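Local coordinates for histidinol dehydrogenase (Elizabethkingia anophelis NUHP1, PDB 6AN0) that catalyses the zinc-dependent, two-step oxidation of L-histidinol to L-histidine with NAD, the last step of histidine biosynthesis, at the interface of chains A and B. Numbering follows the deposited sequence. Chains: chain A/B, Histidinol dehydrogenase.

The interface of chains A and B. Residues chain A 425-426, 429-430; chain B 254, 258-259, 292.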
ATOM      1  N   HIS A 425       3.506 -33.894   4.307  1.00 24.71           N
ATOM      2  CA  HIS A 425       4.656 -34.650   4.798  1.00 28.15           C
ATOM      3  C   HIS A 425       5.561 -33.800   5.686  1.00 26.58           C
ATOM      4  O   HIS A 425       6.190 -34.333   6.604  1.00 30.99           O
ATOM      5  CB  HIS A 425       5.450 -35.226   3.621  1.00 27.31           C
ATOM      6  CG  HIS A 425       6.474 -36.243   4.025  1.00 28.61           C
ATOM      7  ND1 HIS A 425       6.137 -37.473   4.552  1.00 36.60           N
ATOM      8  CD2 HIS A 425       7.828 -36.208   3.992  1.00 30.45           C
ATOM      9  CE1 HIS A 425       7.238 -38.155   4.816  1.00 32.80           C
ATOM     10  NE2 HIS A 425       8.278 -37.411   4.484  1.00 32.13           N
ATOM     11  N   ALA A 426       5.639 -32.488   5.432  1.00 25.26           N
ATOM     12  CA  ALA A 426       6.474 -31.623   6.265  1.00 23.02           C
ATOM     13  C   ALA A 426       5.981 -31.590   7.710  1.00 28.50           C
ATOM     14  O   ALA A 426       6.785 -31.426   8.638  1.00 26.40           O
ATOM     15  CB  ALA A 426       6.511 -30.208   5.685  1.00 26.56           C
ATOM     16  N   VAL A 429       6.658 -35.554   9.286  1.00 29.83           N
ATOM     17  CA  VAL A 429       7.985 -35.919   9.784  1.00 34.64           C
ATOM     18  C   VAL A 429       8.233 -35.362  11.184  1.00 34.77           C
ATOM     19  O   VAL A 429       8.917 -35.998  11.997  1.00 32.32           O
ATOM     20  CB  VAL A 429       9.089 -35.490   8.800  1.00 31.17           C
ATOM     21  CG1 VAL A 429       8.932 -36.240   7.491  1.00 27.93           C
ATOM     22  CG2 VAL A 429       9.091 -33.968   8.582  1.00 27.70           C
ATOM     23  N   ARG A 430       7.686 -34.189  11.503  1.00 27.63           N
ATOM     24  CA  ARG A 430       7.810 -33.682  12.870  1.00 34.37           C
ATOM     25  C   ARG A 430       7.034 -34.553  13.854  1.00 31.34           C
ATOM     26  O   ARG A 430       7.555 -34.924  14.913  1.00 30.98           O
ATOM     27  CB  ARG A 430       7.333 -32.229  12.957  1.00 31.40           C
ATOM     28  CG  ARG A 430       8.420 -31.174  12.770  1.00 39.24           C
ATOM     29  CD  ARG A 430       8.424 -30.659  11.349  1.00 32.12           C
ATOM     30  NE  ARG A 430       9.280 -29.488  11.143  1.00 29.28           N
ATOM     31  CZ  ARG A 430       9.587 -29.012   9.939  1.00 30.39           C
ATOM     32  NH1 ARG A 430       9.095 -29.611   8.860  1.00 26.24           N
ATOM     33  NH2 ARG A 430      10.370 -27.942   9.799  1.00 26.16           N
TER
ATOM     34  N   GLU B 254      16.143 -34.151   7.673  1.00 28.39           N
ATOM     35  CA  GLU B 254      14.860 -34.664   7.195  1.00 31.82           C
ATOM     36  C   GLU B 254      13.807 -33.567   7.174  1.00 32.81           C
ATOM     37  O   GLU B 254      13.011 -33.482   6.232  1.00 26.64           O
ATOM     38  CB  GLU B 254      14.370 -35.828   8.055  1.00 30.04           C
ATOM     39  CG  GLU B 254      13.086 -36.455   7.488  1.00 30.94           C
ATOM     40  CD  GLU B 254      12.466 -37.491   8.403  1.00 42.38           C
ATOM     41  OE1 GLU B 254      12.510 -37.311   9.640  1.00 45.64           O
ATOM     42  OE2 GLU B 254      11.929 -38.484   7.879  1.00 39.95           O
ATOM     43  N   ALA B 258      12.045 -31.780   3.746  1.00 27.36           N
ATOM     44  CA  ALA B 258      10.590 -31.747   3.608  1.00 21.21           C
ATOM     45  C   ALA B 258      10.079 -30.323   3.409  1.00 25.20           C
ATOM     46  O   ALA B 258       9.149 -30.094   2.622  1.00 24.11           O
ATOM     47  CB  ALA B 258       9.936 -32.392   4.833  1.00 20.95           C
ATOM     48  N   ASP B 259      10.676 -29.350   4.104  1.00 24.51           N
ATOM     49  CA  ASP B 259      10.275 -27.954   3.930  1.00 23.96           C
ATOM     50  C   ASP B 259      10.568 -27.465   2.514  1.00 25.34           C
ATOM     51  O   ASP B 259       9.712 -26.837   1.872  1.00 24.55           O
ATOM     52  CB  ASP B 259      10.978 -27.075   4.966  1.00 21.88           C
ATOM     53  CG  ASP B 259      10.512 -27.377   6.389  1.00 30.41           C
ATOM     54  OD1 ASP B 259       9.373 -27.868   6.538  1.00 31.03           O
ATOM     55  OD2 ASP B 259      11.270 -27.125   7.353  1.00 32.63           O
ATOM     56  N   GLN B 292      13.082 -38.272  -0.480  1.00 33.67           N
ATOM     57  CA  GLN B 292      11.694 -37.851  -0.312  1.00 28.14           C
ATOM     58  C   GLN B 292      11.035 -37.506  -1.640  1.00 35.49           C
ATOM     59  O   GLN B 292       9.830 -37.723  -1.803  1.00 34.00           O
ATOM     60  CB  GLN B 292      11.609 -36.647   0.634  1.00 25.47           C
ATOM     61  CG  GLN B 292      11.972 -36.972   2.067  1.00 27.40           C
ATOM     62  CD  GLN B 292      11.820 -35.772   2.978  1.00 33.52           C
ATOM     63  OE1 GLN B 292      10.922 -34.954   2.786  1.00 30.68           O
ATOM     64  NE2 GLN B 292      12.700 -35.655   3.970  1.00 30.98           N
TER
HETATM   65  O   HOH W   1      10.689 -38.490   5.138  1.00 33.45           O
HETATM   66  O   HOH W   2      10.543 -38.049  11.564  1.00 40.30           O
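In this histidinol dehydrogenase dimer, helix 421-435 near the C-terminus of chain A lies against helix 253-264 of chain B, a helix-on-helix patch of a two-fold interface whose twin forms with the chains exchanged. The family is known to work as a homodimer, so the patch probably belongs to the biological assembly. The chain A helix bears A:His423 and the chain B helix leads through B:Gln263 to B:His266, all predicted zinc ligands, so the packing probably helps place the partner's residues at chain B's active site.

A:His425 and A:Val429, one turn apart, bury much of the surface. The imidazole of A:His425, with CG anti to the backbone N (chi1 -168°), points its CD2/NE2 edge at chain B. B:Gln292 OE1 sits in the ring plane off that edge, 3.5 Å from A:His425 CD2, while the amide is turned 70° from the ring. B:Gln292 NE2 donates to the backbone carbonyl B:Glu254 O at 3.2 Å, in plane and on a lone pair, which fixes the amide rotation and directs OE1 towards the histidine. A:Val429 CG1 rests over one ring face, near its rim, and helps hold the imidazole in place.

The same valine meets B:Glu254 tip to tip, A:Val429 CG1 lying 3.9 Å from the carboxylate carbon B:Glu254 CD. The glutamate reaches it on an extended chain, CG anti to the backbone N (chi1 -175°), and splits its oxygens between two waters. One water joins OE2 to A:His425 NE2, 2.7 Å from that nitrogen; the other joins OE1 to the backbone carbonyl of A:Val429. The nearby carboxylate might favour a protonated imidazole.

The small B:Ala258 packs on the chain A helix, its CB 3.8 Å from A:Ala426 CA, which probably lets the helices come close. Beyond it, A:Arg430, bent at chi2, grips B:Asp259 end-on in a salt bridge. A:Arg430 NH2 meets the syn lone pair of B:Asp259 OD2 at 2.7 Å, nearly straight; NH1 reaches OD1 from above the carboxylate plane and also bonds A:Ala426 O, steadying the guanidinium.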